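Local structure of KLLA0B12012p (Kluyveromyces lactis, 6Y3P) at residues 81-86 against 342-347; 218-223 against 234-239; 302-307 against 329-334. The protein is a direct partner of the mRNA decapping enzyme Dcp2 whose C-terminal ATP-grasp domain, the part described here, probably binds ATP. All coordinates share one frame; numbering follows the deposited sequence.

Contact 1: 81-86 against 342-347; sequences IRKHYL and KLLEVN
One charged hydrogen bond and a band of apolar packing fasten the junction of helices 78-81 and 83-95 to strand 341-347, part of the six-stranded antiparallel sheet of the ATP-grasp domain. The polar link runs from Lys83 NZ to the carbonyl Leu344 O at 2.8 Å, in the carbonyl plane and on a lone pair. Leu344 and Glu345 form a classic beta bulge facing Asp332. Lys83 leaves its backbone with CG anti to N, then bends at chi2 and chi4, so its chain curls round the oxygen close to the carbonyl plane, CD 3.2 Å from Leu344 O. The ammonium also bonds Gln198 OE1 and Leu107 O. The apolar contacts lie to one side of the Lys83-Leu344 bond. Leu86 puts CD1 4.4 Å from Val346 CG2, and CD2 meets Leu343 CD2; Leu307 backs all three. Ile81 crosses Val346 at about a right angle, CG2 to CG1 at 4.1 Å, and its CA-H points to Val346 O. An alanine in place of Lys83 would take away this donor to Leu344 O and would probably loosen the helix start from the strand. Three oxygen acceptors, two of them backbone carbonyls, gather round one ammonium, which would probably favour its charged form.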
loop_
_atom_site.group_PDB
_atom_site.type_symbol
_atom_site.label_atom_id
_atom_site.label_comp_id
_atom_site.label_asym_id
_atom_site.label_seq_id
_atom_site.Cartn_x
_atom_site.Cartn_y
_atom_site.Cartn_z
ATOM N N ILE A 81 4.346 0.342 -6.320
ATOM C CA ILE A 81 2.929 -0.042 -6.504
ATOM C C ILE A 81 2.772 -1.447 -7.118
ATOM O O ILE A 81 1.675 -2.003 -7.070
ATOM C CB ILE A 81 2.059 1.023 -7.227
ATOM C CG1 ILE A 81 2.602 1.376 -8.641
ATOM C CG2 ILE A 81 1.887 2.258 -6.339
ATOM C CD1 ILE A 81 1.571 2.001 -9.618
ATOM N N ARG A 82 3.861 -2.051 -7.616
ATOM C CA ARG A 82 3.794 -3.417 -8.136
ATOM C C ARG A 82 4.427 -4.345 -7.114
ATOM O O ARG A 82 5.622 -4.231 -6.852
ATOM C CB ARG A 82 4.461 -3.544 -9.519
ATOM C CG ARG A 82 3.710 -2.827 -10.644
ATOM C CD ARG A 82 2.640 -3.689 -11.301
ATOM N NE ARG A 82 3.196 -4.880 -11.957
ATOM C CZ ARG A 82 3.698 -4.903 -13.190
ATOM N NH1 ARG A 82 3.734 -3.796 -13.924
ATOM N NH2 ARG A 82 4.172 -6.034 -13.696
ATOM N N LYS A 83 3.619 -5.249 -6.523
ATOM C CA LYS A 83 4.042 -6.184 -5.468
ATOM C C LYS A 83 5.222 -7.093 -5.887
ATOM O O LYS A 83 6.013 -7.454 -5.018
ATOM C CB LYS A 83 2.836 -6.991 -4.907
ATOM C CG LYS A 83 3.085 -7.869 -3.649
ATOM C CD LYS A 83 4.027 -7.273 -2.570
ATOM C CE LYS A 83 4.642 -8.300 -1.631
ATOM N NZ LYS A 83 3.688 -8.761 -0.572
ATOM N N HIS A 84 5.406 -7.398 -7.190
ATOM C CA HIS A 84 6.568 -8.197 -7.585
ATOM C C HIS A 84 7.825 -7.322 -7.460
ATOM O O HIS A 84 8.805 -7.711 -6.813
ATOM C CB HIS A 84 6.408 -8.791 -9.003
ATOM C CG HIS A 84 7.659 -9.415 -9.561
ATOM N ND1 HIS A 84 8.561 -8.678 -10.320
ATOM C CD2 HIS A 84 8.121 -10.686 -9.457
ATOM C CE1 HIS A 84 9.538 -9.514 -10.640
ATOM N NE2 HIS A 84 9.316 -10.735 -10.155
ATOM N N TYR A 85 7.742 -6.105 -7.990
ATOM C CA TYR A 85 8.829 -5.141 -8.005
ATOM C C TYR A 85 9.142 -4.573 -6.614
ATOM O O TYR A 85 10.319 -4.364 -6.313
ATOM C CB TYR A 85 8.542 -4.067 -9.061
ATOM C CG TYR A 85 8.644 -4.670 -10.445
ATOM C CD1 TYR A 85 9.870 -4.749 -11.101
ATOM C CD2 TYR A 85 7.548 -5.300 -11.037
ATOM C CE1 TYR A 85 9.994 -5.380 -12.339
ATOM C CE2 TYR A 85 7.662 -5.948 -12.270
ATOM C CZ TYR A 85 8.884 -5.964 -12.931
ATOM O OH TYR A 85 9.013 -6.544 -14.177
ATOM N N LEU A 86 8.112 -4.422 -5.744
ATOM C CA LEU A 86 8.221 -3.968 -4.354
ATOM C C LEU A 86 9.188 -4.893 -3.631
ATOM O O LEU A 86 10.136 -4.406 -3.012
ATOM C CB LEU A 86 6.836 -3.981 -3.642
ATOM C CG LEU A 86 6.783 -3.474 -2.197
ATOM C CD1 LEU A 86 7.046 -1.965 -2.125
ATOM C CD2 LEU A 86 5.436 -3.780 -1.558
ATOM N N LYS A 342 3.238 -5.860 9.235
ATOM C CA LYS A 342 3.873 -6.451 8.089
ATOM C C LYS A 342 3.324 -5.808 6.863
ATOM O O LYS A 342 2.122 -5.835 6.650
ATOM C CB LYS A 342 3.796 -8.000 8.110
ATOM C CG LYS A 342 5.109 -8.584 8.678
ATOM C CD LYS A 342 4.985 -9.983 9.276
ATOM C CE LYS A 342 6.306 -10.537 9.800
ATOM N NZ LYS A 342 7.307 -10.821 8.718
ATOM N N LEU A 343 4.189 -5.123 6.102
ATOM C CA LEU A 343 3.734 -4.487 4.869
ATOM C C LEU A 343 3.393 -5.552 3.832
ATOM O O LEU A 343 4.191 -6.452 3.561
ATOM C CB LEU A 343 4.731 -3.449 4.305
ATOM C CG LEU A 343 4.290 -2.731 3.021
ATOM C CD1 LEU A 343 3.079 -1.833 3.257
ATOM C CD2 LEU A 343 5.435 -1.954 2.424
ATOM N N LEU A 344 2.191 -5.441 3.273
ATOM C CA LEU A 344 1.724 -6.365 2.274
ATOM C C LEU A 344 1.835 -5.741 0.887
ATOM O O LEU A 344 2.382 -6.370 -0.015
ATOM C CB LEU A 344 0.279 -6.804 2.603
ATOM C CG LEU A 344 -0.436 -7.669 1.570
ATOM C CD1 LEU A 344 0.155 -9.103 1.506
ATOM C CD2 LEU A 344 -1.933 -7.702 1.851
ATOM N N GLU A 345 1.300 -4.519 0.705
ATOM C CA GLU A 345 1.292 -3.842 -0.604
ATOM C C GLU A 345 1.058 -2.352 -0.489
ATOM O O GLU A 345 0.610 -1.843 0.551
ATOM C CB GLU A 345 0.216 -4.448 -1.530
ATOM C CG GLU A 345 -1.208 -4.229 -1.031
ATOM C CD GLU A 345 -2.292 -5.080 -1.665
ATOM O OE1 GLU A 345 -2.041 -5.650 -2.751
ATOM O OE2 GLU A 345 -3.401 -5.158 -1.086
ATOM N N VAL A 346 1.337 -1.664 -1.601
ATOM C CA VAL A 346 1.154 -0.234 -1.768
ATOM C C VAL A 346 0.216 -0.113 -2.970
ATOM O O VAL A 346 0.484 -0.674 -4.023
ATOM C CB VAL A 346 2.527 0.480 -1.972
ATOM C CG1 VAL A 346 2.360 1.968 -2.275
ATOM C CG2 VAL A 346 3.459 0.262 -0.778
ATOM N N ASN A 347 -0.916 0.544 -2.777
ATOM C CA ASN A 347 -1.920 0.752 -3.816
ATOM C C ASN A 347 -1.992 2.220 -4.206
ATOM O O ASN A 347 -2.172 3.098 -3.361
ATOM C CB ASN A 347 -3.309 0.250 -3.380
ATOM C CG ASN A 347 -3.353 -1.221 -3.073
ATOM O OD1 ASN A 347 -3.214 -2.076 -3.954
ATOM N ND2 ASN A 347 -3.522 -1.544 -1.809
#

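Contact 2: 218-223 against 234-239; sequences RCYVTC and RMLALF
Arg234 opens the segment with a water-mediated link: its carbonyl O accepts from a water at 2.9 Å, and that water in turn accepts from Tyr220 N. The water thus bridges the two backbones where no direct bond joins this pair. The Arg234 guanidinium makes salt bridges to Glu281 and Glu365. Met235 follows with an extended chain beyond CG that runs alongside Cys219; its CE lies 3.8 Å from Cys219 SG, whose sulfur is anti to its own backbone N, and Ile300 of helix 290-313 touches both residues. Leu236 is where the backbones pair directly. With Arg218 it makes an antiparallel hydrogen-bonded pair: Leu236 N donates to Arg218 O at 3.0 Å, and Arg218 N donates to Leu236 O at 2.9 Å, the first bond nearly straight at 168°. The Leu236 side chain forks over to Tyr220, crossing it obliquely, with CD1 3.9 Å from Tyr220 CE2 and CD2 near the hydroxyl. Leu238 brings CD1 to 3.7 Å from Arg218 CB, packing on the root of a chain that bends at chi2 and chi3 and ends in a salt bridge from NH2 to Asp332 OD1. The segments 218-223 and 236-239, their directions 145° apart, belong to the beta hairpin 215-224/228-239 of the six-stranded antiparallel sheet in this ATP-grasp domain, flanked by helix 290-313 on the Cys219 face and helix 357-375 on the Tyr220 face.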
loop_
_atom_site.group_PDB
_atom_site.type_symbol
_atom_site.label_atom_id
_atom_site.label_comp_id
_atom_site.label_asym_id
_atom_site.label_seq_id
_atom_site.Cartn_x
_atom_site.Cartn_y
_atom_site.Cartn_z
ATOM N N ARG A 218 -5.210 0.004 6.561
ATOM C CA ARG A 218 -5.066 0.842 5.385
ATOM C C ARG A 218 -4.530 2.176 5.937
ATOM O O ARG A 218 -5.218 2.873 6.691
ATOM C CB ARG A 218 -6.413 1.030 4.651
ATOM C CG ARG A 218 -6.370 2.022 3.462
ATOM C CD ARG A 218 -5.255 1.679 2.493
ATOM N NE ARG A 218 -5.686 1.619 1.097
ATOM C CZ ARG A 218 -6.320 0.594 0.533
ATOM N NH1 ARG A 218 -6.637 0.631 -0.755
ATOM N NH2 ARG A 218 -6.670 -0.461 1.262
ATOM N N CYS A 219 -3.289 2.495 5.585
ATOM C CA CYS A 219 -2.618 3.719 5.986
ATOM C C CYS A 219 -2.440 4.634 4.732
ATOM O O CYS A 219 -1.852 4.196 3.736
ATOM C CB CYS A 219 -1.280 3.360 6.635
ATOM S SG CYS A 219 -0.267 4.782 7.118
ATOM N N TYR A 220 -3.004 5.871 4.752
ATOM C CA TYR A 220 -2.797 6.805 3.629
ATOM C C TYR A 220 -1.477 7.529 3.805
ATOM O O TYR A 220 -1.218 8.107 4.856
ATOM C CB TYR A 220 -3.945 7.796 3.462
ATOM C CG TYR A 220 -5.248 7.083 3.194
ATOM C CD1 TYR A 220 -5.460 6.407 1.993
ATOM C CD2 TYR A 220 -6.252 7.036 4.159
ATOM C CE1 TYR A 220 -6.648 5.718 1.749
ATOM C CE2 TYR A 220 -7.450 6.358 3.925
ATOM C CZ TYR A 220 -7.649 5.714 2.709
ATOM O OH TYR A 220 -8.811 5.044 2.450
ATOM N N VAL A 221 -0.625 7.439 2.793
ATOM C CA VAL A 221 0.709 8.002 2.784
ATOM C C VAL A 221 0.781 8.998 1.642
ATOM O O VAL A 221 0.500 8.627 0.510
ATOM C CB VAL A 221 1.763 6.881 2.649
ATOM C CG1 VAL A 221 3.180 7.460 2.579
ATOM C CG2 VAL A 221 1.648 5.875 3.786
ATOM N N THR A 222 1.136 10.261 1.934
ATOM C CA THR A 222 1.244 11.289 0.903
ATOM C C THR A 222 2.687 11.642 0.670
ATOM O O THR A 222 3.396 12.011 1.596
ATOM C CB THR A 222 0.365 12.536 1.211
ATOM O OG1 THR A 222 -0.960 12.127 1.518
ATOM C CG2 THR A 222 0.322 13.536 0.060
ATOM N N CYS A 223 3.122 11.501 -0.566
ATOM C CA CYS A 223 4.433 11.942 -1.024
ATOM C C CYS A 223 4.217 13.270 -1.629
ATOM O O CYS A 223 3.305 13.414 -2.425
ATOM C CB CYS A 223 5.022 10.982 -2.048
ATOM S SG CYS A 223 5.741 9.518 -1.311
ATOM N N ARG A 234 -4.513 8.860 11.137
ATOM C CA ARG A 234 -5.880 8.390 11.332
ATOM C C ARG A 234 -6.036 7.264 10.311
ATOM O O ARG A 234 -6.302 7.511 9.132
ATOM C CB ARG A 234 -6.885 9.525 11.125
ATOM C CG ARG A 234 -6.695 10.693 12.129
ATOM C CD ARG A 234 -7.874 11.670 12.116
ATOM N NE ARG A 234 -9.131 11.011 12.484
ATOM C CZ ARG A 234 -10.339 11.516 12.280
ATOM N NH1 ARG A 234 -10.480 12.716 11.728
ATOM N NH2 ARG A 234 -11.420 10.832 12.641
ATOM N N MET A 235 -5.701 6.045 10.736
ATOM C CA MET A 235 -5.693 4.881 9.866
ATOM C C MET A 235 -6.983 4.041 9.951
ATOM O O MET A 235 -7.833 4.270 10.811
ATOM C CB MET A 235 -4.436 4.034 10.092
ATOM C CG MET A 235 -3.225 4.827 10.521
ATOM S SD MET A 235 -1.799 3.729 10.650
ATOM C CE MET A 235 -0.482 4.940 10.930
ATOM N N LEU A 236 -7.154 3.121 9.008
ATOM C CA LEU A 236 -8.359 2.306 8.921
ATOM C C LEU A 236 -8.040 0.865 9.200
ATOM O O LEU A 236 -6.984 0.363 8.799
ATOM C CB LEU A 236 -8.951 2.389 7.494
ATOM C CG LEU A 236 -9.777 3.617 7.070
ATOM C CD1 LEU A 236 -8.978 4.886 7.148
ATOM C CD2 LEU A 236 -10.226 3.483 5.645
ATOM N N ALA A 237 -8.981 0.188 9.833
ATOM C CA ALA A 237 -8.923 -1.239 10.086
ATOM C C ALA A 237 -10.111 -1.814 9.296
ATOM O O ALA A 237 -11.254 -1.425 9.527
ATOM C CB ALA A 237 -9.055 -1.538 11.577
ATOM N N LEU A 238 -9.802 -2.672 8.320
ATOM C CA LEU A 238 -10.751 -3.312 7.426
ATOM C C LEU A 238 -10.785 -4.758 7.849
ATOM O O LEU A 238 -9.795 -5.465 7.719
ATOM C CB LEU A 238 -10.304 -3.159 5.941
ATOM C CG LEU A 238 -9.690 -1.776 5.574
ATOM C CD1 LEU A 238 -8.581 -1.906 4.598
ATOM C CD2 LEU A 238 -10.694 -0.844 5.046
ATOM N N PHE A 239 -11.911 -5.170 8.438
ATOM C CA PHE A 239 -12.117 -6.514 8.975
ATOM C C PHE A 239 -12.653 -7.501 7.954
ATOM O O PHE A 239 -13.444 -7.134 7.075
ATOM C CB PHE A 239 -13.051 -6.453 10.181
ATOM C CG PHE A 239 -12.416 -5.786 11.373
ATOM C CD1 PHE A 239 -12.512 -4.409 11.554
ATOM C CD2 PHE A 239 -11.738 -6.535 12.331
ATOM C CE1 PHE A 239 -11.930 -3.791 12.667
ATOM C CE2 PHE A 239 -11.129 -5.912 13.425
ATOM C CZ PHE A 239 -11.233 -4.547 13.584
HETATM O O HOH W 1 -4.052 6.811 7.396
#

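Contact 3: 302-307 against 329-334; sequences EAVSEL and FGFDFL
Val304 brings its CG2 methyl up to the Phe331 ring, 3.9 Å from CD2 and about as far from CE2, the two side chains crossing obliquely. This is helix-on-sheet packing in the ATP-grasp domain: helix 290-313 rests on the six-stranded antiparallel sheet that includes strand 326-335, and the axes of the segments 302-307 and 329-334 come within 11.4 Å at closest approach, with 123° between their directions. The interface is wholly apolar and every residue that touches across it is buried. Phe331 and Phe333, two residues apart on the strand, both point toward the helix. Each ring has CG anti to the carbonyl carbon, and they reach different parts of the helix surface. Phe331 meets Val304 and Leu307, one helical turn apart. Leu307, with CG anti to the backbone N (chi1 -177°), sends CD2 to 3.8 Å from Phe331 CE2, the shortest approach between the segments. Like Val304, it crosses the ring obliquely. Phe333 is met differently, at its edge and near the ring plane. The same Val304 CG2 that touches Phe331 lies 4.3 Å from Phe333 CZ, so one methyl group reaches both rings. Beyond the two segments, Leu343 on the neighbouring strand packs on Phe331, Phe333 and Leu307, and Val221 on the other neighbouring strand touches Phe331 and Val304, which closes the hydrophobic layer on two flanks. Ala303 is the smallest contributor from the helix: its single methyl, CB, meets the edge of Phe333 at CE1, 4.1 Å away.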
loop_
_atom_site.group_PDB
_atom_site.type_symbol
_atom_site.label_atom_id
_atom_site.label_comp_id
_atom_site.label_asym_id
_atom_site.label_seq_id
_atom_site.Cartn_x
_atom_site.Cartn_y
_atom_site.Cartn_z
ATOM N N GLU A 302 8.313 4.030 10.556
ATOM C CA GLU A 302 9.632 3.522 10.261
ATOM C C GLU A 302 9.684 2.771 8.940
ATOM O O GLU A 302 10.599 3.000 8.148
ATOM C CB GLU A 302 10.142 2.677 11.436
ATOM C CG GLU A 302 11.650 2.569 11.509
ATOM C CD GLU A 302 12.471 3.835 11.315
ATOM O OE1 GLU A 302 12.030 4.935 11.729
ATOM O OE2 GLU A 302 13.585 3.708 10.761
ATOM N N ALA A 303 8.676 1.917 8.686
ATOM C CA ALA A 303 8.568 1.086 7.486
ATOM C C ALA A 303 8.363 1.904 6.204
ATOM O O ALA A 303 8.992 1.605 5.176
ATOM C CB ALA A 303 7.478 0.043 7.658
ATOM N N VAL A 304 7.513 2.960 6.287
ATOM C CA VAL A 304 7.228 3.901 5.203
ATOM C C VAL A 304 8.530 4.675 4.814
ATOM O O VAL A 304 8.876 4.747 3.641
ATOM C CB VAL A 304 6.048 4.859 5.581
ATOM C CG1 VAL A 304 5.987 6.041 4.635
ATOM C CG2 VAL A 304 4.697 4.125 5.591
ATOM N N SER A 305 9.232 5.233 5.815
ATOM C CA SER A 305 10.487 6.003 5.696
ATOM C C SER A 305 11.581 5.161 5.017
ATOM O O SER A 305 12.223 5.618 4.079
ATOM C CB SER A 305 10.948 6.455 7.083
ATOM O OG SER A 305 12.221 7.071 7.019
ATOM N N GLU A 306 11.760 3.920 5.495
ATOM C CA GLU A 306 12.718 2.932 4.999
ATOM C C GLU A 306 12.389 2.542 3.572
ATOM O O GLU A 306 13.300 2.469 2.742
ATOM C CB GLU A 306 12.715 1.696 5.917
ATOM C CG GLU A 306 13.396 1.912 7.256
ATOM C CD GLU A 306 14.859 2.282 7.120
ATOM O OE1 GLU A 306 15.623 1.431 6.613
ATOM O OE2 GLU A 306 15.214 3.451 7.405
ATOM N N LEU A 307 11.092 2.356 3.262
ATOM C CA LEU A 307 10.657 2.007 1.904
ATOM C C LEU A 307 10.968 3.096 0.907
ATOM O O LEU A 307 11.459 2.803 -0.183
ATOM C CB LEU A 307 9.176 1.584 1.848
ATOM C CG LEU A 307 8.637 1.129 0.482
ATOM C CD1 LEU A 307 9.539 0.043 -0.145
ATOM C CD2 LEU A 307 7.261 0.598 0.607
ATOM N N PHE A 329 -0.970 7.435 -1.463
ATOM C CA PHE A 329 -1.026 6.005 -1.689
ATOM C C PHE A 329 -1.718 5.347 -0.496
ATOM O O PHE A 329 -1.692 5.886 0.614
ATOM C CB PHE A 329 0.399 5.425 -1.786
ATOM C CG PHE A 329 1.310 6.038 -2.823
ATOM C CD1 PHE A 329 2.121 7.123 -2.505
ATOM C CD2 PHE A 329 1.422 5.476 -4.092
ATOM C CE1 PHE A 329 3.005 7.660 -3.454
ATOM C CE2 PHE A 329 2.310 6.010 -5.040
ATOM C CZ PHE A 329 3.087 7.103 -4.716
ATOM N N GLY A 330 -2.277 4.161 -0.751
ATOM C CA GLY A 330 -2.894 3.304 0.245
ATOM C C GLY A 330 -1.952 2.182 0.640
ATOM O O GLY A 330 -1.736 1.253 -0.143
ATOM N N PHE A 331 -1.341 2.282 1.842
ATOM C CA PHE A 331 -0.431 1.256 2.337
ATOM C C PHE A 331 -1.200 0.234 3.147
ATOM O O PHE A 331 -1.882 0.590 4.102
ATOM C CB PHE A 331 0.712 1.852 3.160
ATOM C CG PHE A 331 1.906 2.342 2.383
ATOM C CD1 PHE A 331 1.769 3.329 1.413
ATOM C CD2 PHE A 331 3.188 1.938 2.729
ATOM C CE1 PHE A 331 2.882 3.841 0.761
ATOM C CE2 PHE A 331 4.303 2.450 2.070
ATOM C CZ PHE A 331 4.144 3.398 1.091
ATOM N N ASP A 332 -1.104 -1.026 2.745
ATOM C CA ASP A 332 -1.776 -2.114 3.436
ATOM C C ASP A 332 -0.811 -2.957 4.238
ATOM O O ASP A 332 0.137 -3.570 3.705
ATOM C CB ASP A 332 -2.649 -2.950 2.489
ATOM C CG ASP A 332 -3.829 -2.131 1.979
ATOM O OD1 ASP A 332 -4.863 -2.058 2.693
ATOM O OD2 ASP A 332 -3.687 -1.491 0.917
ATOM N N PHE A 333 -1.048 -2.929 5.548
ATOM C CA PHE A 333 -0.308 -3.645 6.570
ATOM C C PHE A 333 -1.170 -4.705 7.267
ATOM O O PHE A 333 -2.330 -4.465 7.570
ATOM C CB PHE A 333 0.164 -2.665 7.660
ATOM C CG PHE A 333 1.213 -1.674 7.251
ATOM C CD1 PHE A 333 2.560 -1.990 7.336
ATOM C CD2 PHE A 333 0.861 -0.389 6.859
ATOM C CE1 PHE A 333 3.538 -1.046 6.978
ATOM C CE2 PHE A 333 1.839 0.536 6.473
ATOM C CZ PHE A 333 3.165 0.196 6.531
ATOM N N LEU A 334 -0.559 -5.834 7.594
ATOM C CA LEU A 334 -1.136 -6.911 8.398
ATOM C C LEU A 334 -0.544 -6.747 9.820
ATOM O O LEU A 334 0.566 -6.237 9.983
ATOM C CB LEU A 334 -0.722 -8.266 7.815
ATOM C CG LEU A 334 -1.678 -8.930 6.798
ATOM C CD1 LEU A 334 -1.926 -8.069 5.588
ATOM C CD2 LEU A 334 -1.130 -10.265 6.327
#

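In the fold
All three contacts reach the same six-stranded antiparallel sheet inside the tubulin-tyrosine ligase family region. Strand 326-335 lies between strands 215-224 and 341-347, so contact 3 has contact 2 on one flank and contact 1 on the other, its centre about 9 Å from each; the centres of contacts 1 and 2 are about 14 Å apart. Along the chain, contact 1 closes a long loop in which contact 2 and then contact 3 are nested in series. Contact 1 thereby ties the early helix 83-95 to a late strand, contact 2 pairs the hairpin strands away from their turn and contact 3 seats helix 290-313, so that both helices are held on adjoining strands of one sheet.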